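Local coordinates for protein HpcE (Thermus thermophilus, PDB 1WZO) that probably catalyses a double-bond isomerisation of an unsaturated hydroxy-dicarboxylic acid, as a member of the fumarylacetoacetate hydrolase family, at residues Y119-T124 against L158-V163; L39-G44 against E206-L211; V94-E99 against S220-G225; I125-V130 against D226-E231. All blocks are in the same frame, centred on the assembly; numbering follows the deposited sequence.

Contact 1. Residues Y119-T124 against L158-V163. With GOL (glycerol), chain I.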
# COMPACT_ATOMS: atom_id res chain seq x y z
N TYR B 119 14.37 -1.01 19.01
CA TYR B 119 13.42 -0.69 17.94
C TYR B 119 13.64 -1.54 16.70
O TYR B 119 12.93 -1.39 15.71
CB TYR B 119 13.53 0.79 17.56
CG TYR B 119 13.05 1.73 18.64
CD1 TYR B 119 13.82 1.97 19.78
CD2 TYR B 119 11.82 2.38 18.53
CE1 TYR B 119 13.38 2.82 20.78
CE2 TYR B 119 11.37 3.23 19.52
CZ TYR B 119 12.15 3.45 20.64
OH TYR B 119 11.69 4.29 21.63
N VAL B 120 14.62 -2.43 16.76
CA VAL B 120 14.95 -3.30 15.65
C VAL B 120 14.08 -4.55 15.60
O VAL B 120 13.91 -5.25 16.60
CB VAL B 120 16.44 -3.72 15.71
CG1 VAL B 120 16.75 -4.75 14.63
CG2 VAL B 120 17.33 -2.50 15.57
N LEU B 121 13.52 -4.83 14.43
CA LEU B 121 12.68 -6.00 14.24
C LEU B 121 13.56 -7.23 14.00
O LEU B 121 13.38 -8.27 14.63
CB LEU B 121 11.75 -5.80 13.04
CG LEU B 121 10.87 -6.99 12.62
CD1 LEU B 121 9.88 -7.32 13.73
CD2 LEU B 121 10.13 -6.66 11.34
N GLY B 122 14.52 -7.09 13.09
CA GLY B 122 15.41 -8.19 12.79
C GLY B 122 16.51 -7.81 11.82
O GLY B 122 16.71 -6.63 11.53
N TYR B 123 17.20 -8.82 11.29
CA TYR B 123 18.31 -8.59 10.37
C TYR B 123 18.23 -9.47 9.14
O TYR B 123 17.50 -10.46 9.12
CB TYR B 123 19.64 -8.88 11.09
CG TYR B 123 19.84 -8.06 12.34
CD1 TYR B 123 20.42 -6.79 12.29
CD2 TYR B 123 19.41 -8.53 13.58
CE1 TYR B 123 20.56 -6.02 13.42
CE2 TYR B 123 19.54 -7.76 14.73
CZ TYR B 123 20.12 -6.50 14.65
OH TYR B 123 20.24 -5.72 15.77
N THR B 124 18.99 -9.10 8.11
CA THR B 124 19.05 -9.87 6.88
C THR B 124 20.37 -9.53 6.21
O THR B 124 21.16 -8.73 6.74
CB THR B 124 17.85 -9.56 5.94
OG1 THR B 124 17.84 -10.52 4.87
CG2 THR B 124 17.95 -8.16 5.35
N LEU B 158 14.26 -12.74 7.08
CA LEU B 158 14.10 -11.64 8.02
C LEU B 158 14.29 -12.40 9.32
O LEU B 158 13.36 -13.03 9.83
CB LEU B 158 12.69 -11.05 7.96
CG LEU B 158 12.39 -10.07 9.11
CD1 LEU B 158 13.47 -9.01 9.20
CD2 LEU B 158 11.01 -9.42 8.88
N VAL B 159 15.52 -12.38 9.82
CA VAL B 159 15.87 -13.09 11.05
C VAL B 159 15.52 -12.29 12.29
O VAL B 159 16.15 -11.27 12.59
CB VAL B 159 17.37 -13.44 11.05
CG1 VAL B 159 17.70 -14.34 12.24
CG2 VAL B 159 17.73 -14.12 9.74
N VAL B 160 14.52 -12.78 13.02
CA VAL B 160 14.05 -12.12 14.23
C VAL B 160 14.30 -12.95 15.50
O VAL B 160 14.19 -14.18 15.49
CB VAL B 160 12.54 -11.83 14.13
CG1 VAL B 160 12.26 -10.93 12.94
CG2 VAL B 160 11.76 -13.13 13.99
N GLU B 161 14.65 -12.25 16.57
CA GLU B 161 14.90 -12.89 17.86
C GLU B 161 16.00 -13.94 17.85
O GLU B 161 15.92 -14.92 18.58
CB GLU B 161 13.61 -13.55 18.38
CG GLU B 161 12.37 -12.69 18.25
CD GLU B 161 11.12 -13.42 18.71
OE1 GLU B 161 10.87 -14.56 18.25
OE2 GLU B 161 10.37 -12.85 19.54
N GLU B 162 17.03 -13.75 17.02
CA GLU B 162 18.12 -14.71 16.95
C GLU B 162 19.49 -14.06 17.12
O GLU B 162 20.39 -14.63 17.74
CB GLU B 162 18.07 -15.50 15.64
CG GLU B 162 16.97 -16.55 15.62
CD GLU B 162 16.95 -17.38 14.35
OE1 GLU B 162 18.02 -17.64 13.78
OE2 GLU B 162 15.85 -17.80 13.94
N VAL B 163 19.65 -12.86 16.57
CA VAL B 163 20.92 -12.14 16.69
C VAL B 163 20.97 -11.47 18.06
O VAL B 163 20.12 -10.63 18.38
CB VAL B 163 21.07 -11.05 15.60
CG1 VAL B 163 22.32 -10.22 15.87
CG2 VAL B 163 21.14 -11.70 14.23
C1 GOL I . 16.77 -9.44 17.99
O1 GOL I . 17.84 -9.90 17.19
C2 GOL I . 15.75 -8.68 17.15
O2 GOL I . 15.23 -9.54 16.13
C3 GOL I . 14.60 -8.17 18.03
O3 GOL I . 13.92 -9.24 18.67
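Val160 CG1 touches Leu121 O (3.3 Å), yet the hydrogen bonding just beyond the Tyr123-Val159 pair runs through a glycerol, probably from the crystallisation liquor. Its O2 donates to Leu121 O at 2.7 Å and accepts from Glu161 N at 2.8 Å, while O1 donates to Val163 O. Tyr123 and Val159 form an antiparallel hydrogen-bonded pair in which Tyr123 N reaches Val159 O at 3.0 Å and Val159 N reaches Tyr123 O at 2.8 Å. Gly122 lies so close to Val159 O that a side chain there would clash; with Leu121 it faces Val103 in a classic beta bulge. The Tyr123 ring, its CG anti to the carbonyl carbon (chi1 -57°), brings CD2 obliquely to Val163 CB at 3.6 Å, and glycerol O1 lies in the ring plane at its edge. On the apolar side, Leu121 CD2 meets Leu158 CD2 at 3.8 Å, the two side chains crossing at about a right angle, while Leu158 also packs on Val103. The backbone groups Leu121 O, Glu161 N and Val163 O, which have no bond to each other here, are joined through two hydroxyls of one glycerol, so a small polyol or water could probably take that place.

Contact 2. Residues L39-G44 against E206-L211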
# COMPACT_ATOMS: atom_id res chain seq x y z
N LEU B 39 11.30 -11.29 -1.63
CA LEU B 39 11.92 -10.52 -0.56
C LEU B 39 11.22 -10.99 0.72
O LEU B 39 10.01 -11.24 0.71
CB LEU B 39 11.69 -9.02 -0.77
CG LEU B 39 12.33 -8.40 -2.02
CD1 LEU B 39 11.82 -6.97 -2.20
CD2 LEU B 39 13.84 -8.42 -1.88
N PRO B 40 11.96 -11.12 1.83
CA PRO B 40 11.36 -11.57 3.09
C PRO B 40 10.30 -10.62 3.66
O PRO B 40 9.54 -10.99 4.55
CB PRO B 40 12.57 -11.74 4.02
CG PRO B 40 13.58 -10.79 3.45
CD PRO B 40 13.42 -11.00 1.97
N PHE B 41 10.26 -9.40 3.15
CA PHE B 41 9.29 -8.40 3.59
C PHE B 41 9.34 -7.27 2.57
O PHE B 41 10.18 -7.28 1.67
CB PHE B 41 9.64 -7.89 5.00
CG PHE B 41 10.96 -7.16 5.08
CD1 PHE B 41 11.02 -5.78 4.91
CD2 PHE B 41 12.15 -7.86 5.27
CE1 PHE B 41 12.24 -5.11 4.93
CE2 PHE B 41 13.38 -7.19 5.29
CZ PHE B 41 13.42 -5.82 5.12
N THR B 42 8.43 -6.31 2.69
CA THR B 42 8.42 -5.19 1.76
C THR B 42 9.08 -4.00 2.45
O THR B 42 8.51 -3.39 3.35
CB THR B 42 6.98 -4.82 1.34
OG1 THR B 42 6.38 -5.95 0.70
CG2 THR B 42 6.99 -3.65 0.36
N PRO B 43 10.31 -3.66 2.03
CA PRO B 43 11.04 -2.54 2.62
C PRO B 43 10.39 -1.18 2.39
O PRO B 43 9.74 -0.96 1.36
CB PRO B 43 12.41 -2.62 1.95
CG PRO B 43 12.53 -4.04 1.53
CD PRO B 43 11.15 -4.37 1.05
N GLY B 44 10.56 -0.29 3.36
CA GLY B 44 10.07 1.06 3.23
C GLY B 44 11.28 1.73 2.61
O GLY B 44 11.77 1.27 1.58
N GLU B 206 10.36 4.27 9.96
CA GLU B 206 9.13 3.53 10.17
C GLU B 206 9.37 2.03 10.08
O GLU B 206 10.39 1.59 9.55
CB GLU B 206 8.11 3.96 9.12
CG GLU B 206 7.96 5.48 9.02
CD GLU B 206 7.10 5.94 7.85
OE1 GLU B 206 7.25 5.39 6.74
OE2 GLU B 206 6.29 6.86 8.03
N PRO B 207 8.43 1.22 10.61
CA PRO B 207 8.59 -0.24 10.56
C PRO B 207 8.84 -0.67 9.11
O PRO B 207 8.17 -0.21 8.19
CB PRO B 207 7.24 -0.74 11.08
CG PRO B 207 6.88 0.30 12.11
CD PRO B 207 7.22 1.59 11.37
N TYR B 208 9.82 -1.55 8.95
CA TYR B 208 10.24 -2.09 7.66
C TYR B 208 11.20 -1.21 6.86
O TYR B 208 11.58 -1.55 5.74
CB TYR B 208 9.03 -2.51 6.82
CG TYR B 208 8.29 -3.65 7.48
CD1 TYR B 208 7.00 -3.47 7.99
CD2 TYR B 208 8.91 -4.88 7.69
CE1 TYR B 208 6.36 -4.49 8.70
CE2 TYR B 208 8.28 -5.90 8.40
CZ TYR B 208 7.00 -5.70 8.90
OH TYR B 208 6.38 -6.70 9.61
N ASP B 209 11.61 -0.09 7.44
CA ASP B 209 12.61 0.75 6.79
C ASP B 209 13.89 -0.06 6.99
O ASP B 209 13.98 -0.86 7.93
CB ASP B 209 12.74 2.12 7.47
CG ASP B 209 11.69 3.11 6.98
OD1 ASP B 209 10.96 2.79 6.02
OD2 ASP B 209 11.61 4.22 7.56
N VAL B 210 14.88 0.15 6.13
CA VAL B 210 16.11 -0.64 6.22
C VAL B 210 17.39 0.19 6.27
O VAL B 210 17.53 1.20 5.58
CB VAL B 210 16.22 -1.61 5.01
CG1 VAL B 210 17.56 -2.36 5.06
CG2 VAL B 210 15.04 -2.57 5.01
N LEU B 211 18.33 -0.25 7.11
CA LEU B 211 19.62 0.41 7.24
C LEU B 211 20.70 -0.56 6.79
O LEU B 211 20.79 -1.68 7.29
CB LEU B 211 19.87 0.80 8.70
CG LEU B 211 21.30 1.25 9.06
CD1 LEU B 211 21.66 2.53 8.32
CD2 LEU B 211 21.40 1.45 10.57
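Pro43 and Gly44 run past Tyr208 and Asp209 with a single hydrogen bond across, Gly44 N to Tyr208 O at 2.9 Å. The N-H arrives from well above the carbonyl plane, and Pro43 CA adds a C-H contact to the same Tyr208 O at 3.3 Å. Segment 206-211 reaches this point through a type II beta turn from Glu206 to Asp209, closed by Asp209 N to Glu206 O at 3.0 Å. The Asp209 carboxylate braces the turn a second time: its OD2 takes the N-H of Glu206 at 2.7 Å, from above the carboxylate plane, and OD2 is also paired with Lys45.

Beyond the turn the chain enters strand 210-212, which lies parallel to strand 46-50; Val210 bonds through its backbone to Lys45 and Leu47. The contact thus fastens the loop leading into strand 46-50 to the turn leading into its parallel neighbour.

Phe41 carries the apolar part. Its CG sits between the backbone N and the carbonyl carbon (chi1 64°), and from there the ring meets Tyr208 obliquely, CD1 to CD2 at 3.6 Å, with planes at 32°. Val210 CG2 lies at the ring edge, 3.6 Å from Phe41 CZ, and also touches Pro43 CB. Tyr208 CB rests by Thr42 O. Asp209 OD1 presses to within 3.4 Å of Gly44 CA, where a beta carbon would collide with it. Leu158 packs against Phe41 from strand 152-159.

Contact 3. Residues V94-E99 against S220-G225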
# COMPACT_ATOMS: atom_id res chain seq x y z
N VAL B 94 32.47 -3.27 -11.62
CA VAL B 94 31.28 -3.52 -10.81
C VAL B 94 31.69 -4.38 -9.62
O VAL B 94 32.38 -5.39 -9.79
CB VAL B 94 30.19 -4.25 -11.62
CG1 VAL B 94 28.98 -4.54 -10.74
CG2 VAL B 94 29.77 -3.39 -12.80
N HIS B 95 31.27 -3.98 -8.43
CA HIS B 95 31.62 -4.69 -7.19
C HIS B 95 30.43 -5.05 -6.32
O HIS B 95 29.43 -4.32 -6.26
CB HIS B 95 32.55 -3.82 -6.35
CG HIS B 95 33.87 -3.53 -7.00
ND1 HIS B 95 35.04 -4.15 -6.60
CD2 HIS B 95 34.21 -2.70 -8.01
CE1 HIS B 95 36.04 -3.71 -7.34
NE2 HIS B 95 35.56 -2.82 -8.20
N TYR B 96 30.53 -6.19 -5.64
CA TYR B 96 29.48 -6.60 -4.71
C TYR B 96 29.91 -5.96 -3.40
O TYR B 96 31.05 -5.51 -3.26
CB TYR B 96 29.44 -8.13 -4.55
CG TYR B 96 30.62 -8.72 -3.80
CD1 TYR B 96 30.80 -8.49 -2.43
CD2 TYR B 96 31.62 -9.44 -4.47
CE1 TYR B 96 31.93 -8.95 -1.75
CE2 TYR B 96 32.76 -9.91 -3.80
CZ TYR B 96 32.91 -9.65 -2.45
OH TYR B 96 34.04 -10.06 -1.78
N GLU B 97 29.00 -5.88 -2.44
CA GLU B 97 29.31 -5.34 -1.12
C GLU B 97 28.47 -6.09 -0.10
O GLU B 97 27.26 -5.89 -0.02
CB GLU B 97 29.02 -3.83 -1.04
CG GLU B 97 30.03 -2.96 -1.81
CD GLU B 97 29.95 -1.48 -1.47
OE1 GLU B 97 30.76 -0.70 -2.02
OE2 GLU B 97 29.08 -1.08 -0.67
N VAL B 98 29.10 -6.98 0.67
CA VAL B 98 28.35 -7.74 1.67
C VAL B 98 28.12 -6.88 2.91
O VAL B 98 29.07 -6.39 3.53
CB VAL B 98 29.08 -9.08 2.04
CG1 VAL B 98 30.48 -8.80 2.55
CG2 VAL B 98 28.26 -9.84 3.07
N GLU B 99 26.86 -6.68 3.26
CA GLU B 99 26.55 -5.84 4.41
C GLU B 99 25.42 -6.37 5.27
O GLU B 99 24.48 -7.00 4.78
CB GLU B 99 26.17 -4.42 3.95
CG GLU B 99 27.05 -3.88 2.82
CD GLU B 99 26.84 -2.39 2.57
OE1 GLU B 99 25.91 -1.79 3.15
OE2 GLU B 99 27.63 -1.81 1.80
N SER B 220 36.40 -7.51 -4.40
CA SER B 220 34.98 -7.64 -4.70
C SER B 220 34.49 -7.42 -6.13
O SER B 220 33.28 -7.29 -6.34
CB SER B 220 34.22 -6.71 -3.76
OG SER B 220 34.75 -5.40 -3.84
N GLN B 221 35.39 -7.38 -7.10
CA GLN B 221 34.95 -7.16 -8.48
C GLN B 221 34.26 -8.40 -9.04
O GLN B 221 34.71 -9.53 -8.85
CB GLN B 221 36.14 -6.77 -9.36
CG GLN B 221 35.79 -6.69 -10.84
CD GLN B 221 36.81 -5.90 -11.64
OE1 GLN B 221 38.00 -5.87 -11.30
NE2 GLN B 221 36.36 -5.25 -12.71
N VAL B 222 33.14 -8.17 -9.73
CA VAL B 222 32.38 -9.26 -10.31
C VAL B 222 32.12 -9.02 -11.79
O VAL B 222 32.18 -7.89 -12.27
CB VAL B 222 31.05 -9.45 -9.57
CG1 VAL B 222 31.31 -9.95 -8.15
CG2 VAL B 222 30.28 -8.14 -9.53
N ARG B 223 31.83 -10.09 -12.52
CA ARG B 223 31.59 -9.99 -13.95
C ARG B 223 30.40 -10.84 -14.40
O ARG B 223 29.92 -11.70 -13.66
CB ARG B 223 32.84 -10.42 -14.71
CG ARG B 223 34.09 -9.65 -14.31
CD ARG B 223 35.31 -10.15 -15.06
NE ARG B 223 36.52 -9.41 -14.69
CZ ARG B 223 37.07 -9.42 -13.48
NH1 ARG B 223 36.53 -10.14 -12.50
NH2 ARG B 223 38.17 -8.71 -13.25
N PRO B 224 29.90 -10.59 -15.62
CA PRO B 224 28.76 -11.36 -16.13
C PRO B 224 29.05 -12.86 -16.02
O PRO B 224 30.15 -13.30 -16.35
CB PRO B 224 28.66 -10.90 -17.58
CG PRO B 224 29.10 -9.48 -17.50
CD PRO B 224 30.32 -9.57 -16.59
N GLY B 225 28.07 -13.62 -15.55
CA GLY B 225 28.27 -15.06 -15.42
C GLY B 225 28.62 -15.50 -14.01
O GLY B 225 28.40 -16.66 -13.65
O HOH W 1 33.59 -5.50 -13.14
O HOH W 2 33.23 -4.63 -1.55
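His95 and Gln221 stand opposite each other as an antiparallel non-hydrogen-bonded pair, the register by which the short, weakly bonded strand 221-222 lies along the start of strand 94-104. Val222 N donates to Val94 O at 2.9 Å on one side of the pair, and Tyr96 N to Ser220 O at 3.0 Å on the other.

The side chains settle round the serine and the valine. Tyr96 carries CG between its backbone N and carbonyl carbon (chi1 70°), which places CG on the side of Ser220; the ring then lies with one face against Ser220 CB, 3.5 Å from the ring centroid, in a CH-pi contact. At the ring's edge, in its plane, Val222 CG1 meets CD2 at 3.7 Å. The hydroxyl beyond is bonded to Gln181, while Met228, Ala173 and Val175 also touch the side chain. An alanine in place of Tyr96 would take away the ring face against Ser220 and the hydroxyl paired with Gln181, probably opening a gap beside Val222 and leaving that glutamine oxygen without its mate.

His95 ND1 shares a hydrogen bond with Ser220 OG at 3.0 Å, the serine oxygen near the ring plane, and Gln221 CB stands over the ring face. The Gln221 chain is extended beyond CG, which is anti to the backbone N, and at its end NE2 donates to a water that also accepts from Val94 N and donates to Val222 O. A second water links Ser220 OG with Tyr96 O.

Contact 4. Residues I125-V130 against D226-E231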
# COMPACT_ATOMS: atom_id res chain seq x y z
N ILE B 125 20.63 -10.15 5.07
CA ILE B 125 21.86 -9.91 4.32
C ILE B 125 21.56 -9.03 3.11
O ILE B 125 20.49 -9.15 2.49
CB ILE B 125 22.46 -11.23 3.79
CG1 ILE B 125 22.70 -12.21 4.95
CG2 ILE B 125 23.76 -10.95 3.04
CD1 ILE B 125 22.97 -13.63 4.48
N ALA B 126 22.50 -8.16 2.76
CA ALA B 126 22.34 -7.29 1.60
C ALA B 126 23.60 -7.31 0.75
O ALA B 126 24.71 -7.45 1.27
CB ALA B 126 22.05 -5.86 2.05
N ASN B 127 23.41 -7.20 -0.55
CA ASN B 127 24.52 -7.12 -1.49
C ASN B 127 24.36 -5.70 -2.07
O ASN B 127 23.58 -5.49 -3.00
CB ASN B 127 24.38 -8.16 -2.59
CG ASN B 127 25.62 -8.23 -3.46
OD1 ASN B 127 26.43 -7.30 -3.46
ND2 ASN B 127 25.76 -9.32 -4.21
N ASP B 128 25.08 -4.74 -1.50
CA ASP B 128 25.00 -3.34 -1.93
C ASP B 128 25.95 -3.08 -3.09
O ASP B 128 27.00 -2.45 -2.93
CB ASP B 128 25.30 -2.43 -0.73
CG ASP B 128 25.30 -0.96 -1.09
OD1 ASP B 128 24.48 -0.55 -1.93
OD2 ASP B 128 26.12 -0.21 -0.51
N LEU B 129 25.56 -3.56 -4.27
CA LEU B 129 26.38 -3.42 -5.47
C LEU B 129 26.65 -1.99 -5.90
O LEU B 129 25.90 -1.06 -5.59
CB LEU B 129 25.73 -4.20 -6.63
CG LEU B 129 25.77 -5.73 -6.49
CD1 LEU B 129 24.37 -6.32 -6.66
CD2 LEU B 129 26.72 -6.31 -7.54
N VAL B 130 27.76 -1.81 -6.60
CA VAL B 130 28.14 -0.50 -7.08
C VAL B 130 28.90 -0.62 -8.39
O VAL B 130 29.65 -1.57 -8.61
CB VAL B 130 29.04 0.24 -6.05
CG1 VAL B 130 30.30 -0.58 -5.75
CG2 VAL B 130 29.45 1.61 -6.61
N ASP B 226 29.17 -14.60 -13.21
CA ASP B 226 29.53 -14.94 -11.84
C ASP B 226 28.30 -15.19 -10.99
O ASP B 226 27.23 -14.62 -11.23
CB ASP B 226 30.35 -13.83 -11.18
CG ASP B 226 31.73 -13.69 -11.78
OD1 ASP B 226 32.21 -14.66 -12.40
OD2 ASP B 226 32.34 -12.61 -11.60
N VAL B 227 28.45 -16.05 -9.98
CA VAL B 227 27.39 -16.36 -9.05
C VAL B 227 27.86 -15.87 -7.69
O VAL B 227 28.83 -16.39 -7.12
CB VAL B 227 27.10 -17.88 -8.99
CG1 VAL B 227 26.03 -18.17 -7.94
CG2 VAL B 227 26.64 -18.37 -10.35
N MET B 228 27.20 -14.84 -7.17
CA MET B 228 27.58 -14.28 -5.88
C MET B 228 26.81 -14.92 -4.74
O MET B 228 25.59 -15.05 -4.80
CB MET B 228 27.34 -12.77 -5.88
CG MET B 228 28.07 -12.02 -6.98
SD MET B 228 27.59 -10.28 -7.06
CE MET B 228 25.90 -10.45 -7.59
N ARG B 229 27.54 -15.34 -3.71
CA ARG B 229 26.91 -15.93 -2.54
C ARG B 229 27.46 -15.23 -1.31
O ARG B 229 28.63 -15.39 -0.94
CB ARG B 229 27.20 -17.44 -2.44
CG ARG B 229 26.36 -18.13 -1.37
CD ARG B 229 26.73 -19.60 -1.25
NE ARG B 229 28.06 -19.78 -0.67
CZ ARG B 229 28.92 -20.71 -1.06
NH1 ARG B 229 28.61 -21.54 -2.05
NH2 ARG B 229 30.10 -20.82 -0.46
N LEU B 230 26.60 -14.43 -0.68
CA LEU B 230 26.98 -13.69 0.51
C LEU B 230 26.42 -14.38 1.74
O LEU B 230 25.28 -14.84 1.75
CB LEU B 230 26.47 -12.25 0.42
CG LEU B 230 27.32 -11.26 -0.38
CD1 LEU B 230 27.66 -11.84 -1.75
CD2 LEU B 230 26.57 -9.94 -0.52
N GLU B 231 27.24 -14.43 2.79
CA GLU B 231 26.83 -15.07 4.03
C GLU B 231 27.19 -14.22 5.24
O GLU B 231 28.23 -13.56 5.26
CB GLU B 231 27.49 -16.45 4.16
CG GLU B 231 26.96 -17.49 3.18
CD GLU B 231 27.71 -18.82 3.27
OE1 GLU B 231 28.03 -19.25 4.40
OE2 GLU B 231 27.98 -19.43 2.21
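Leu230 has the largest share of the contact between two strands that face each other without any backbone hydrogen bond. Strands 125-127 and 227-231 come no nearer than 7.5 Å between axes and run at 143°, so the interval is filled mainly by side chains, as where two layers of a beta fold meet. Leu230 CD2 lies against Asn127 CB at 3.5 Å and close to its CG, the two side chains crossing at about a right angle. Ile125 CG2 meets Leu230 CB at 4.0 Å, and Ile125 CD1 lies 3.8 Å from Leu230 O and near Glu231 CA. At the other end Leu129 CD2 touches Met228 SD at 4.1 Å.

The polar link is weak: Asn127 ND2 donates to Met228 SD at 3.5 Å. CG of Asn127 is anti to the backbone N (chi1 -172°), and past it the amide puts its oxygen to stronger use, accepting from Glu97 N. An alanine at Asn127 would keep the CB contact but remove the amide, probably leaving Met228 without its N-H neighbour and Glu97 N without its acceptor.

Charge belongs to the other side of strand 227-232. Arg229 and Glu231 both set out away from strand 125-127, and Arg229 NE meets Glu231 OE2 at 2.9 Å in a salt bridge; as a hydrogen bond it is bent and weak.

Strand 227-232 thus shows its neighbour leucine and methionine and keeps its ions behind. Within that interface the amide oxygen has a good partner in Glu97 N, the nitrogen only a weak one in the sulfur, and the oxygen bond is probably the one that fixes the amide's rotation.

Contacts 3 and 4 form one neighbourhood, their centres about 7 Å apart: strands 94-104 and 120-131 lie side by side, probably bonded Glu97 O to Asp128 N, and Met228 reaches both Tyr96 and Asn127. Their acids Glu97, Glu99 and Asp128 gather closely, consistent with the divalent-metal site of this enzyme family. Strand 120-131 runs from contact 1 into contact 4, whose centres are about 19 Å apart. Contact 1 in turn touches contact 2, whose centre lies about 11 Å off, where Leu121 packs on Tyr208 and Leu158 on Pro40. Contacts 1 and 3 lie on opposite sides of the chain's centre, about 25 Å apart between their own centres.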